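Side-chain contacts in malate dehydrogenase (Picrophilus torridus, PDB 4BGV), which probably catalyses the reversible, NAD-dependent oxidation of malate to oxaloacetate, a step of the tricarboxylic acid cycle: residues V17-T20 / L21-Q25; D36-A39 / E40-L44; G219-V222 / N223-T227; D296-E299 / A300-S304; V308-N311 / S312-D316. All coordinates share one frame; numbering follows the deposited sequence.

Interaction 1: V17-T20 / L21-Q25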
loop_
_atom_site.group_PDB
_atom_site.type_symbol
_atom_site.label_atom_id
_atom_site.label_comp_id
_atom_site.label_asym_id
_atom_site.label_seq_id
_atom_site.Cartn_x
_atom_site.Cartn_y
_atom_site.Cartn_z
ATOM N N VAL A 17 11.805 13.076 3.386
ATOM C CA VAL A 17 10.535 13.257 4.068
ATOM C C VAL A 17 9.452 13.556 3.034
ATOM O O VAL A 17 8.382 12.956 3.067
ATOM C CB VAL A 17 10.595 14.390 5.106
ATOM C CG1 VAL A 17 9.189 14.728 5.615
ATOM C CG2 VAL A 17 11.488 13.984 6.279
ATOM N N ALA A 18 9.738 14.484 2.125
ATOM C CA ALA A 18 8.757 14.873 1.108
ATOM C C ALA A 18 8.364 13.681 0.231
ATOM O O ALA A 18 7.174 13.439 -0.026
ATOM C CB ALA A 18 9.291 16.031 0.255
ATOM N N GLN A 19 9.360 12.915 -0.217
ATOM C CA GLN A 19 9.063 11.760 -1.071
ATOM C C GLN A 19 8.282 10.706 -0.285
ATOM O O GLN A 19 7.396 10.038 -0.828
ATOM C CB GLN A 19 10.343 11.159 -1.653
ATOM C CG GLN A 19 10.121 9.881 -2.489
ATOM C CD GLN A 19 9.350 10.140 -3.795
ATOM O OE1 GLN A 19 9.953 10.336 -4.859
ATOM N NE2 GLN A 19 8.022 10.114 -3.721
ATOM N N THR A 20 8.606 10.570 0.996
ATOM C CA THR A 20 7.921 9.611 1.867
ATOM C C THR A 20 6.452 9.991 2.096
ATOM O O THR A 20 5.543 9.140 1.995
ATOM C CB THR A 20 8.657 9.487 3.224
ATOM O OG1 THR A 20 9.988 9.037 2.974
ATOM C CG2 THR A 20 7.959 8.478 4.133
ATOM N N LEU A 21 6.219 11.265 2.413
ATOM C CA LEU A 21 4.851 11.773 2.569
ATOM C C LEU A 21 4.042 11.579 1.299
ATOM O O LEU A 21 2.853 11.271 1.368
ATOM C CB LEU A 21 4.858 13.259 2.934
ATOM C CG LEU A 21 5.480 13.536 4.321
ATOM C CD1 LEU A 21 5.578 15.032 4.561
ATOM C CD2 LEU A 21 4.668 12.857 5.438
ATOM N N ALA A 22 4.680 11.756 0.140
ATOM C CA ALA A 22 3.965 11.589 -1.138
ATOM C C ALA A 22 3.566 10.137 -1.350
ATOM O O ALA A 22 2.408 9.843 -1.669
ATOM C CB ALA A 22 4.809 12.092 -2.311
ATOM N N ILE A 23 4.522 9.225 -1.168
ATOM C CA ILE A 23 4.234 7.788 -1.265
ATOM C C ILE A 23 3.092 7.353 -0.335
ATOM O O ILE A 23 2.227 6.574 -0.725
ATOM C CB ILE A 23 5.513 6.961 -0.987
ATOM C CG1 ILE A 23 6.518 7.206 -2.125
ATOM C CG2 ILE A 23 5.194 5.471 -0.808
ATOM C CD1 ILE A 23 7.960 6.859 -1.779
ATOM N N ARG A 24 3.108 7.844 0.899
ATOM C CA ARG A 24 2.086 7.490 1.876
ATOM C C ARG A 24 0.851 8.378 1.740
ATOM O O ARG A 24 -0.098 8.268 2.526
ATOM C CB ARG A 24 2.670 7.549 3.293
ATOM C CG ARG A 24 3.798 6.522 3.466
ATOM C CD ARG A 24 4.514 6.669 4.802
ATOM N NE ARG A 24 3.733 6.239 5.966
ATOM C CZ ARG A 24 3.685 4.978 6.395
ATOM N NH1 ARG A 24 4.316 4.029 5.707
ATOM N NH2 ARG A 24 2.985 4.646 7.487
ATOM N N GLN A 25 0.869 9.237 0.728
ATOM C CA GLN A 25 -0.288 10.076 0.377
ATOM C C GLN A 25 -0.805 10.921 1.541
ATOM O O GLN A 25 -2.022 11.101 1.730
ATOM C CB GLN A 25 -1.386 9.210 -0.261
ATOM C CG GLN A 25 -0.862 8.499 -1.502
ATOM C CD GLN A 25 -1.903 7.701 -2.283
ATOM O OE1 GLN A 25 -3.095 7.741 -1.993
ATOM N NE2 GLN A 25 -1.438 6.973 -3.294
#
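In the first beta-alpha-beta unit of the Rossmann-type NAD-binding domain, Val-17, Gln-19 and Thr-20 meet Leu-21, Ile-23 and Arg-24 along the last turns of helix 12-23 and just past its end, each four residues on. Val-17 and Leu-21 lie side by side and point the same way, with CG1 of Val-17 against CD1 of Leu-21 at 3.8 Å; Val-17 also sits near Val-13, which by similarity contacts NAD. Gln-19 bends at chi2 (67°), which swings its amide towards the next turn, NE2 resting 3.6 Å from CG1 of Ile-23. This is plain van der Waals packing; the polar partner of NE2 is the hydroxyl of Tyr-55. With OG1 of Thr-20 bonded back to O of Thr-16, methyl CG2 of Thr-20 is turned onto CD of Arg-24, 3.9 Å away. Beyond CD the arginine bends at chi3 (72°), and its guanidinium makes a salt bridge with Glu-243. Helix 232-246 packs on Val-17, Thr-20 and Arg-24, while Trp-53 of the second subunit lies on Thr-20, Ile-23 and Arg-24. A Schellman motif ends the helix: Gln-25 has positive phi (55°), and its N bonds to O of Ala-22 at 2.9 Å.

Interaction 2: D36-A39 / E40-L44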
loop_
_atom_site.group_PDB
_atom_site.type_symbol
_atom_site.label_atom_id
_atom_site.label_comp_id
_atom_site.label_asym_id
_atom_site.label_seq_id
_atom_site.Cartn_x
_atom_site.Cartn_y
_atom_site.Cartn_z
ATOM N N ASP A 36 19.062 28.403 -4.040
ATOM C CA ASP A 36 18.251 28.627 -5.236
ATOM C C ASP A 36 18.148 27.368 -6.100
ATOM O O ASP A 36 19.150 26.727 -6.415
ATOM C CB ASP A 36 18.788 29.802 -6.057
ATOM C CG ASP A 36 17.859 30.185 -7.200
ATOM O OD1 ASP A 36 16.625 30.240 -6.985
ATOM O OD2 ASP A 36 18.367 30.416 -8.316
ATOM N N GLY A 37 16.918 27.009 -6.454
ATOM C CA GLY A 37 16.658 25.867 -7.310
ATOM C C GLY A 37 16.448 24.533 -6.608
ATOM O O GLY A 37 15.818 23.639 -7.169
ATOM N N LEU A 38 16.989 24.384 -5.400
ATOM C CA LEU A 38 17.054 23.066 -4.754
ATOM C C LEU A 38 15.687 22.517 -4.381
ATOM O O LEU A 38 15.351 21.389 -4.743
ATOM C CB LEU A 38 17.972 23.074 -3.520
ATOM C CG LEU A 38 18.181 21.710 -2.838
ATOM C CD1 LEU A 38 18.937 20.765 -3.785
ATOM C CD2 LEU A 38 18.944 21.875 -1.507
ATOM N N ALA A 39 14.897 23.303 -3.657
ATOM C CA ALA A 39 13.566 22.842 -3.270
ATOM C C ALA A 39 12.653 22.657 -4.488
ATOM O O ALA A 39 11.911 21.685 -4.560
ATOM C CB ALA A 39 12.927 23.785 -2.266
ATOM N N GLU A 40 12.704 23.588 -5.434
ATOM C CA GLU A 40 11.930 23.436 -6.674
ATOM C C GLU A 40 12.336 22.155 -7.430
ATOM O O GLU A 40 11.483 21.424 -7.964
ATOM C CB GLU A 40 12.105 24.682 -7.563
ATOM C CG GLU A 40 11.522 24.552 -8.955
ATOM C CD GLU A 40 11.587 25.854 -9.753
ATOM O OE1 GLU A 40 12.078 26.868 -9.210
ATOM O OE2 GLU A 40 11.135 25.854 -10.922
ATOM N N GLY A 41 13.634 21.879 -7.467
ATOM C CA GLY A 41 14.129 20.689 -8.139
ATOM C C GLY A 41 13.696 19.407 -7.446
ATOM O O GLY A 41 13.264 18.456 -8.110
ATOM N N LYS A 42 13.807 19.366 -6.121
ATOM C CA LYS A 42 13.408 18.165 -5.379
ATOM C C LYS A 42 11.911 17.927 -5.540
ATOM O O LYS A 42 11.482 16.792 -5.782
ATOM C CB LYS A 42 13.788 18.268 -3.887
ATOM C CG LYS A 42 15.293 18.303 -3.633
ATOM C CD LYS A 42 15.959 16.947 -3.886
ATOM C CE LYS A 42 17.476 16.943 -3.562
ATOM N NZ LYS A 42 17.766 17.051 -2.097
ATOM N N ALA A 43 11.124 19.001 -5.436
ATOM C CA ALA A 43 9.671 18.896 -5.604
ATOM C C ALA A 43 9.286 18.375 -6.986
ATOM O O ALA A 43 8.419 17.503 -7.113
ATOM C CB ALA A 43 9.009 20.242 -5.358
ATOM N N LEU A 44 9.938 18.892 -8.022
ATOM C CA LEU A 44 9.585 18.489 -9.382
ATOM C C LEU A 44 9.971 17.026 -9.651
ATOM O O LEU A 44 9.246 16.295 -10.323
ATOM C CB LEU A 44 10.228 19.421 -10.422
ATOM C CG LEU A 44 9.830 19.185 -11.894
ATOM C CD1 LEU A 44 8.308 19.211 -12.065
ATOM C CD2 LEU A 44 10.468 20.220 -12.838
#
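Leu-38 and Lys-42 stand side by side and point the same way, one turn apart at the start of helix 38-47. With CG of Leu-38 swung away from its backbone N (chi1 -176°), methyl CD1 comes up to CE of Lys-42 at 4.1 Å, a loose apolar touch. The lysine bends at chi2 (-72°) and again at chi4; its CG lies 3.3 Å from O of Leu-38, and its NZ gives a hydrogen bond to the carbonyl O of Ala-10 in the glycine-rich loop. The same Leu-38 O takes the backbone N of Lys-42 at 2.9 Å. Before them Gly-37 is the N-cap, with a positive phi (90°) at which a side chain would press on the preceding carbonyl. Its O receives N of Gly-41 at 2.8 Å. On another side of the helix, CB of Ala-43 rests 3.3 Å from O of Ala-39. Both alanines pack down on strand 28-33, touching Ile-31, and Ala-39 and Leu-38 also reach Asp-33, which probably binds NAD. Leu-224 and Tyr-225 of the second subunit pack on Glu-40 and Lys-42, setting the helix between its own parallel sheet and helix 217-225 of that neighbour.

Interaction 3: G219-V222 / N223-T227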
loop_
_atom_site.group_PDB
_atom_site.type_symbol
_atom_site.label_atom_id
_atom_site.label_comp_id
_atom_site.label_asym_id
_atom_site.label_seq_id
_atom_site.Cartn_x
_atom_site.Cartn_y
_atom_site.Cartn_z
ATOM N N GLY A 219 26.104 7.610 14.020
ATOM C CA GLY A 219 27.538 7.611 13.727
ATOM C C GLY A 219 27.937 6.474 12.786
ATOM O O GLY A 219 28.825 6.642 11.925
ATOM N N GLU A 220 27.284 5.320 12.948
ATOM C CA GLU A 220 27.551 4.156 12.107
ATOM C C GLU A 220 27.269 4.503 10.652
ATOM O O GLU A 220 28.061 4.174 9.771
ATOM C CB GLU A 220 26.702 2.946 12.536
ATOM C CG GLU A 220 26.898 1.703 11.662
ATOM C CD GLU A 220 26.055 0.494 12.103
ATOM O OE1 GLU A 220 25.179 0.662 12.976
ATOM O OE2 GLU A 220 26.278 -0.626 11.577
ATOM N N ILE A 221 26.149 5.171 10.401
ATOM C CA ILE A 221 25.812 5.577 9.033
ATOM C C ILE A 221 26.772 6.655 8.516
ATOM O O ILE A 221 27.218 6.602 7.372
ATOM C CB ILE A 221 24.349 6.076 8.916
ATOM C CG1 ILE A 221 23.379 4.994 9.384
ATOM C CG2 ILE A 221 24.027 6.450 7.470
ATOM C CD1 ILE A 221 23.437 3.727 8.553
ATOM N N VAL A 222 27.091 7.636 9.353
ATOM C CA VAL A 222 28.058 8.668 8.962
ATOM C C VAL A 222 29.386 8.076 8.484
ATOM O O VAL A 222 29.958 8.530 7.483
ATOM C CB VAL A 222 28.304 9.679 10.096
ATOM C CG1 VAL A 222 29.533 10.535 9.797
ATOM C CG2 VAL A 222 27.068 10.564 10.274
ATOM N N ASN A 223 29.872 7.056 9.183
ATOM C CA ASN A 223 31.123 6.421 8.786
ATOM C C ASN A 223 31.024 5.768 7.408
ATOM O O ASN A 223 31.980 5.786 6.634
ATOM C CB ASN A 223 31.584 5.384 9.805
ATOM C CG ASN A 223 32.719 4.538 9.272
ATOM O OD1 ASN A 223 33.845 5.021 9.119
ATOM N ND2 ASN A 223 32.429 3.277 8.963
ATOM N N LEU A 224 29.861 5.213 7.100
ATOM C CA LEU A 224 29.677 4.523 5.833
ATOM C C LEU A 224 29.493 5.507 4.677
ATOM O O LEU A 224 29.988 5.264 3.565
ATOM C CB LEU A 224 28.500 3.555 5.936
ATOM C CG LEU A 224 28.750 2.398 6.911
ATOM C CD1 LEU A 224 27.482 1.600 7.219
ATOM C CD2 LEU A 224 29.818 1.489 6.358
ATOM N N TYR A 225 28.812 6.623 4.941
ATOM C CA TYR A 225 28.552 7.643 3.914
ATOM C C TYR A 225 29.739 8.582 3.680
ATOM O O TYR A 225 29.896 9.134 2.584
ATOM C CB TYR A 225 27.343 8.500 4.306
ATOM C CG TYR A 225 25.988 7.865 4.065
ATOM C CD1 TYR A 225 25.860 6.688 3.325
ATOM C CD2 TYR A 225 24.828 8.470 4.547
ATOM C CE1 TYR A 225 24.609 6.126 3.098
ATOM C CE2 TYR A 225 23.577 7.913 4.325
ATOM C CZ TYR A 225 23.481 6.740 3.594
ATOM O OH TYR A 225 22.246 6.177 3.351
ATOM N N LYS A 226 30.555 8.767 4.720
ATOM C CA LYS A 226 31.736 9.647 4.695
ATOM C C LYS A 226 31.409 11.142 4.658
ATOM O O LYS A 226 31.956 11.912 5.437
ATOM C CB LYS A 226 32.702 9.306 3.550
ATOM C CG LYS A 226 33.104 7.839 3.473
ATOM C CD LYS A 226 33.874 7.426 4.699
ATOM C CE LYS A 226 34.359 5.981 4.629
ATOM N NZ LYS A 226 34.858 5.582 5.989
ATOM N N THR A 227 30.509 11.547 3.773
ATOM C CA THR A 227 30.301 12.971 3.510
ATOM C C THR A 227 28.903 13.455 3.838
ATOM O O THR A 227 28.480 14.509 3.367
ATOM C CB THR A 227 30.572 13.299 2.034
ATOM O OG1 THR A 227 29.742 12.471 1.208
ATOM C CG2 THR A 227 32.032 13.035 1.698
HETATM O O HOH W 1 30.002 2.356 10.148
#
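The ring of Tyr-225 carries Ile-221 on one face: methyl CG2 sits 3.5 Å above the ring plane, displaced toward the rim on the CD2-CE2 side. It is a CH-pi contact between residues one turn apart on helix 217-225 of the C-terminal alpha/beta domain, CG2 of Ile-221 lying 3.8 Å from the Tyr-225 ring centroid and 24° off its normal. With CG anti to its carbonyl carbon (chi1 -78°), the tyrosine lays its ring back over Ile-221, which also lies close to Arg-156, a probable substrate-binding residue. At the ring's far edge the hydroxyl makes a hydrogen bond with Asp-45 of the second subunit, and Gly-41 of that subunit packs on the same tyrosine. A leucine in place of Tyr-225 would probably leave Asp-45 of the second subunit without this hydroxyl partner and Ile-221 CG2 without a flat surface to rest on. The second flat group, the Asn-223 amide, has a polar partner at each end. ND2 of Asn-223 gives a hydrogen bond to a water at 2.9 Å, and that water donates to O of Glu-220 at 2.7 Å, bridging the turn. On the other side NZ of Lys-226 makes a weak bond to OD1 of Asn-223 at 3.3 Å and another to its backbone O. Glu-220 extends outward to a salt bridge with Arg-213. The helix loses regularity here: N of Leu-224 is shared weakly between the carbonyls of Glu-220 and Ile-221. Lys-226 then leaves with positive phi (71°), though its N still bonds to O of Val-222 at 2.8 Å.

Interaction 4: D296-E299 / A300-S304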
loop_
_atom_site.group_PDB
_atom_site.type_symbol
_atom_site.label_atom_id
_atom_site.label_comp_id
_atom_site.label_asym_id
_atom_site.label_seq_id
_atom_site.Cartn_x
_atom_site.Cartn_y
_atom_site.Cartn_z
ATOM N N ASP A 296 18.080 1.486 37.615
ATOM C CA ASP A 296 19.024 1.668 36.507
ATOM C C ASP A 296 18.530 2.737 35.532
ATOM O O ASP A 296 19.287 3.619 35.112
ATOM C CB ASP A 296 19.253 0.356 35.754
ATOM C CG ASP A 296 20.248 -0.543 36.444
ATOM O OD1 ASP A 296 21.019 -0.036 37.287
ATOM O OD2 ASP A 296 20.267 -1.757 36.137
ATOM N N GLU A 297 17.247 2.666 35.198
ATOM C CA GLU A 297 16.658 3.601 34.252
ATOM C C GLU A 297 16.646 5.013 34.823
ATOM O O GLU A 297 16.886 5.981 34.104
ATOM C CB GLU A 297 15.242 3.161 33.883
ATOM C CG GLU A 297 15.200 1.813 33.171
ATOM C CD GLU A 297 13.879 1.071 33.357
ATOM O OE1 GLU A 297 12.998 1.568 34.098
ATOM O OE2 GLU A 297 13.742 -0.033 32.786
ATOM N N LEU A 298 16.395 5.114 36.126
ATOM C CA LEU A 298 16.365 6.395 36.815
ATOM C C LEU A 298 17.722 7.093 36.749
ATOM O O LEU A 298 17.792 8.289 36.453
ATOM C CB LEU A 298 15.979 6.203 38.289
ATOM C CG LEU A 298 15.889 7.517 39.069
ATOM C CD1 LEU A 298 14.768 8.397 38.525
ATOM C CD2 LEU A 298 15.722 7.249 40.562
ATOM N N GLU A 299 18.793 6.358 37.033
ATOM C CA GLU A 299 20.166 6.871 36.963
ATOM C C GLU A 299 20.471 7.403 35.574
ATOM O O GLU A 299 21.031 8.480 35.386
ATOM C CB GLU A 299 21.164 5.742 37.245
ATOM C CG GLU A 299 21.194 5.239 38.665
ATOM C CD GLU A 299 22.117 4.037 38.847
ATOM O OE1 GLU A 299 22.149 3.155 37.961
ATOM O OE2 GLU A 299 22.806 3.968 39.882
ATOM N N ALA A 300 20.132 6.579 34.591
ATOM C CA ALA A 300 20.368 6.938 33.197
ATOM C C ALA A 300 19.543 8.162 32.813
ATOM O O ALA A 300 20.019 9.043 32.097
ATOM C CB ALA A 300 20.044 5.771 32.285
ATOM N N TRP A 301 18.299 8.214 33.286
ATOM C CA TRP A 301 17.444 9.360 33.006
ATOM C C TRP A 301 18.016 10.659 33.571
ATOM O O TRP A 301 18.022 11.691 32.893
ATOM C CB TRP A 301 16.026 9.128 33.530
ATOM C CG TRP A 301 15.080 10.255 33.187
ATOM C CD1 TRP A 301 14.579 11.193 34.039
ATOM C CD2 TRP A 301 14.536 10.554 31.895
ATOM N NE1 TRP A 301 13.744 12.055 33.359
ATOM C CE2 TRP A 301 13.715 11.690 32.039
ATOM C CE3 TRP A 301 14.678 9.982 30.626
ATOM C CZ2 TRP A 301 13.029 12.259 30.969
ATOM C CZ3 TRP A 301 13.987 10.546 29.562
ATOM C CH2 TRP A 301 13.176 11.677 29.741
ATOM N N LYS A 302 18.511 10.608 34.805
ATOM C CA LYS A 302 19.021 11.809 35.453
ATOM C C LYS A 302 20.191 12.412 34.679
ATOM O O LYS A 302 20.324 13.630 34.590
ATOM C CB LYS A 302 19.392 11.524 36.913
ATOM C CG LYS A 302 18.169 11.521 37.816
ATOM C CD LYS A 302 18.503 11.127 39.249
ATOM C CE LYS A 302 17.220 10.893 40.040
ATOM N NZ LYS A 302 17.482 10.603 41.478
ATOM N N LYS A 303 21.018 11.556 34.092
ATOM C CA LYS A 303 22.132 12.019 33.276
ATOM C C LYS A 303 21.634 12.712 32.010
ATOM O O LYS A 303 22.162 13.749 31.610
ATOM C CB LYS A 303 23.064 10.852 32.932
ATOM C CG LYS A 303 23.993 10.463 34.079
ATOM C CD LYS A 303 24.644 9.092 33.886
ATOM C CE LYS A 303 25.080 8.849 32.448
ATOM N NZ LYS A 303 24.065 8.056 31.691
ATOM N N SER A 304 20.612 12.133 31.389
ATOM C CA SER A 304 20.011 12.724 30.197
ATOM C C SER A 304 19.390 14.071 30.544
ATOM O O SER A 304 19.529 15.047 29.794
ATOM C CB SER A 304 18.951 11.799 29.595
ATOM O OG SER A 304 19.499 10.541 29.238
#
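Lys-302 runs back over Leu-298 on the outer side of the long C-terminal helix 295-321, part of the alpha/beta C-terminal domain. Its first atoms follow the backbone of the preceding turn: CB lies 3.6 Å from O of Leu-298, and CG is at a similar distance from the same oxygen. CD has begun to pull clear, 4.0 Å from Leu-298 O. From CG onward the chain is extended, and it crosses the leucine at a slant instead of running alongside it; CE meets both CG and CD1 of Leu-298, the former at 3.8 Å. At the tip NZ passes CD2 of Leu-298 at 3.9 Å. Leu-298 is turned to receive it, with CG opposite the backbone N (chi1 -178°), and it also touches Phe-293. A serine at Leu-298 would probably strip CE of Lys-302 of its apolar support and set the outer half of the lysine free to swing. The neighbouring flank of the helix faces inward. There the Trp-301 indole lies against the rings of Phe-293 and Tyr-267 and on strand 272-281, its NE1 bonded to the carbonyl O of Tyr-267, while Glu-297 makes a salt bridge with Arg-189. Trp-301 keeps close to the turn before it as well: its CB is 3.3 Å from O of Glu-297, and its N bonds to that same O at 2.8 Å.

Interaction 5: V308-N311 / S312-D316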
loop_
_atom_site.group_PDB
_atom_site.type_symbol
_atom_site.label_atom_id
_atom_site.label_comp_id
_atom_site.label_asym_id
_atom_site.label_seq_id
_atom_site.Cartn_x
_atom_site.Cartn_y
_atom_site.Cartn_z
ATOM N N VAL A 308 20.110 17.890 28.905
ATOM C CA VAL A 308 19.054 18.748 28.367
ATOM C C VAL A 308 18.968 20.082 29.113
ATOM O O VAL A 308 18.850 21.140 28.491
ATOM C CB VAL A 308 17.695 18.023 28.368
ATOM C CG1 VAL A 308 16.577 18.957 27.913
ATOM C CG2 VAL A 308 17.773 16.810 27.455
ATOM N N LYS A 309 19.055 20.037 30.441
ATOM C CA LYS A 309 19.025 21.257 31.235
ATOM C C LYS A 309 20.167 22.195 30.838
ATOM O O LYS A 309 19.985 23.409 30.735
ATOM C CB LYS A 309 19.155 20.940 32.726
ATOM C CG LYS A 309 17.905 20.406 33.416
ATOM C CD LYS A 309 18.192 20.328 34.912
ATOM C CE LYS A 309 17.004 19.876 35.733
ATOM N NZ LYS A 309 17.387 19.847 37.179
ATOM N N LYS A 310 21.345 21.616 30.632
ATOM C CA LYS A 310 22.542 22.386 30.309
ATOM C C LYS A 310 22.416 23.044 28.934
ATOM O O LYS A 310 22.699 24.235 28.768
ATOM C CB LYS A 310 23.769 21.476 30.350
ATOM C CG LYS A 310 25.094 22.192 30.167
ATOM C CD LYS A 310 25.666 21.954 28.782
ATOM C CE LYS A 310 25.972 20.485 28.555
ATOM N NZ LYS A 310 26.410 20.243 27.153
ATOM N N ASN A 311 22.011 22.261 27.945
ATOM C CA ASN A 311 21.859 22.781 26.593
ATOM C C ASN A 311 20.679 23.742 26.450
ATOM O O ASN A 311 20.719 24.665 25.629
ATOM C CB ASN A 311 21.737 21.633 25.585
ATOM C CG ASN A 311 23.057 20.926 25.347
ATOM O OD1 ASN A 311 24.120 21.513 25.518
ATOM N ND2 ASN A 311 22.991 19.663 24.929
ATOM N N SER A 312 19.628 23.523 27.241
ATOM C CA SER A 312 18.469 24.407 27.206
ATOM C C SER A 312 18.831 25.766 27.805
ATOM O O SER A 312 18.324 26.806 27.372
ATOM C CB SER A 312 17.278 23.789 27.944
ATOM O OG SER A 312 16.887 22.552 27.357
ATOM N N ALA A 313 19.708 25.748 28.804
ATOM C CA ALA A 313 20.188 26.977 29.423
ATOM C C ALA A 313 21.028 27.774 28.422
ATOM O O ALA A 313 21.005 29.008 28.407
ATOM C CB ALA A 313 21.002 26.654 30.667
ATOM N N ILE A 314 21.777 27.056 27.592
ATOM C CA ILE A 314 22.534 27.680 26.510
ATOM C C ILE A 314 21.583 28.361 25.518
ATOM O O ILE A 314 21.844 29.481 25.066
ATOM C CB ILE A 314 23.448 26.650 25.801
ATOM C CG1 ILE A 314 24.564 26.207 26.754
ATOM C CG2 ILE A 314 24.035 27.228 24.509
ATOM C CD1 ILE A 314 25.408 25.076 26.229
ATOM N N ALA A 315 20.469 27.696 25.208
ATOM C CA ALA A 315 19.450 28.283 24.338
ATOM C C ALA A 315 18.833 29.545 24.952
ATOM O O ALA A 315 18.678 30.565 24.266
ATOM C CB ALA A 315 18.382 27.266 24.003
ATOM N N ASP A 316 18.492 29.482 26.238
ATOM C CA ASP A 316 18.019 30.672 26.958
ATOM C C ASP A 316 19.008 31.834 26.827
ATOM O O ASP A 316 18.621 32.953 26.494
ATOM C CB ASP A 316 17.808 30.377 28.446
ATOM C CG ASP A 316 16.663 29.421 28.698
ATOM O OD1 ASP A 316 15.798 29.272 27.807
ATOM O OD2 ASP A 316 16.629 28.830 29.797
#
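Ser-312 turns its hydroxyl back onto the carbonyl of Val-308, one turn earlier on the C-terminal helix 295-321. OG of Ser-312 donates to O of Val-308 at 2.7 Å, from 42° above the carbonyl plane, while the backbone N of Ser-312 reaches that oxygen from the opposite face at 2.8 Å. The serine's chi1 of -60° sets OG beside its own N, which lets both donors grip one acceptor; CG1 of Val-308 lies 3.7 Å from OG of Ser-312. Asn-311 works at a different flank. Its OD1 accepts NZ of Lys-310 at 3.1 Å, the ammonium standing out of the amide plane, and also lies 3.9 Å from CD1 of Ile-314. Ile-314 places that methyl beside the lysine's methylenes too, CD1 of Ile-314 being 4.0 Å from CD of Lys-310. Helix 93-114 packs on Asn-311 and Ile-314, and helix 127-138 on Ser-312 and Asn-311; Asn-311 touches Arg-93, a probable substrate-binding residue. The chemistry implies that the proton of the buried hydroxyl is taken up within its own helix, and that the Lys-310 charge may polarise the Asn-311 amide somewhat.

How the interactions relate
Interactions 1 and 2 are buried and belong to the NAD-binding domain, where their helices pack on strand 28-33; their nearest atoms are about 6 Å apart. Interactions 3, 4 and 5 are only partly buried and lie in the C-terminal domain range. Interactions 4 and 5 share helix 295-321, and neither touches another chain, whereas the first three all reach the second subunit; helices 38-47 and 217-225 pair across that interface. Chemistry follows place: interaction 1 mixes aliphatic packing with polar side chains bonded elsewhere; interactions 2 and 4 both pair leucine with lysine, buried and bonded to Ala-10 in the former, exposed in the latter; an aromatic face marks interaction 3, a serine-to-carbonyl bond interaction 5.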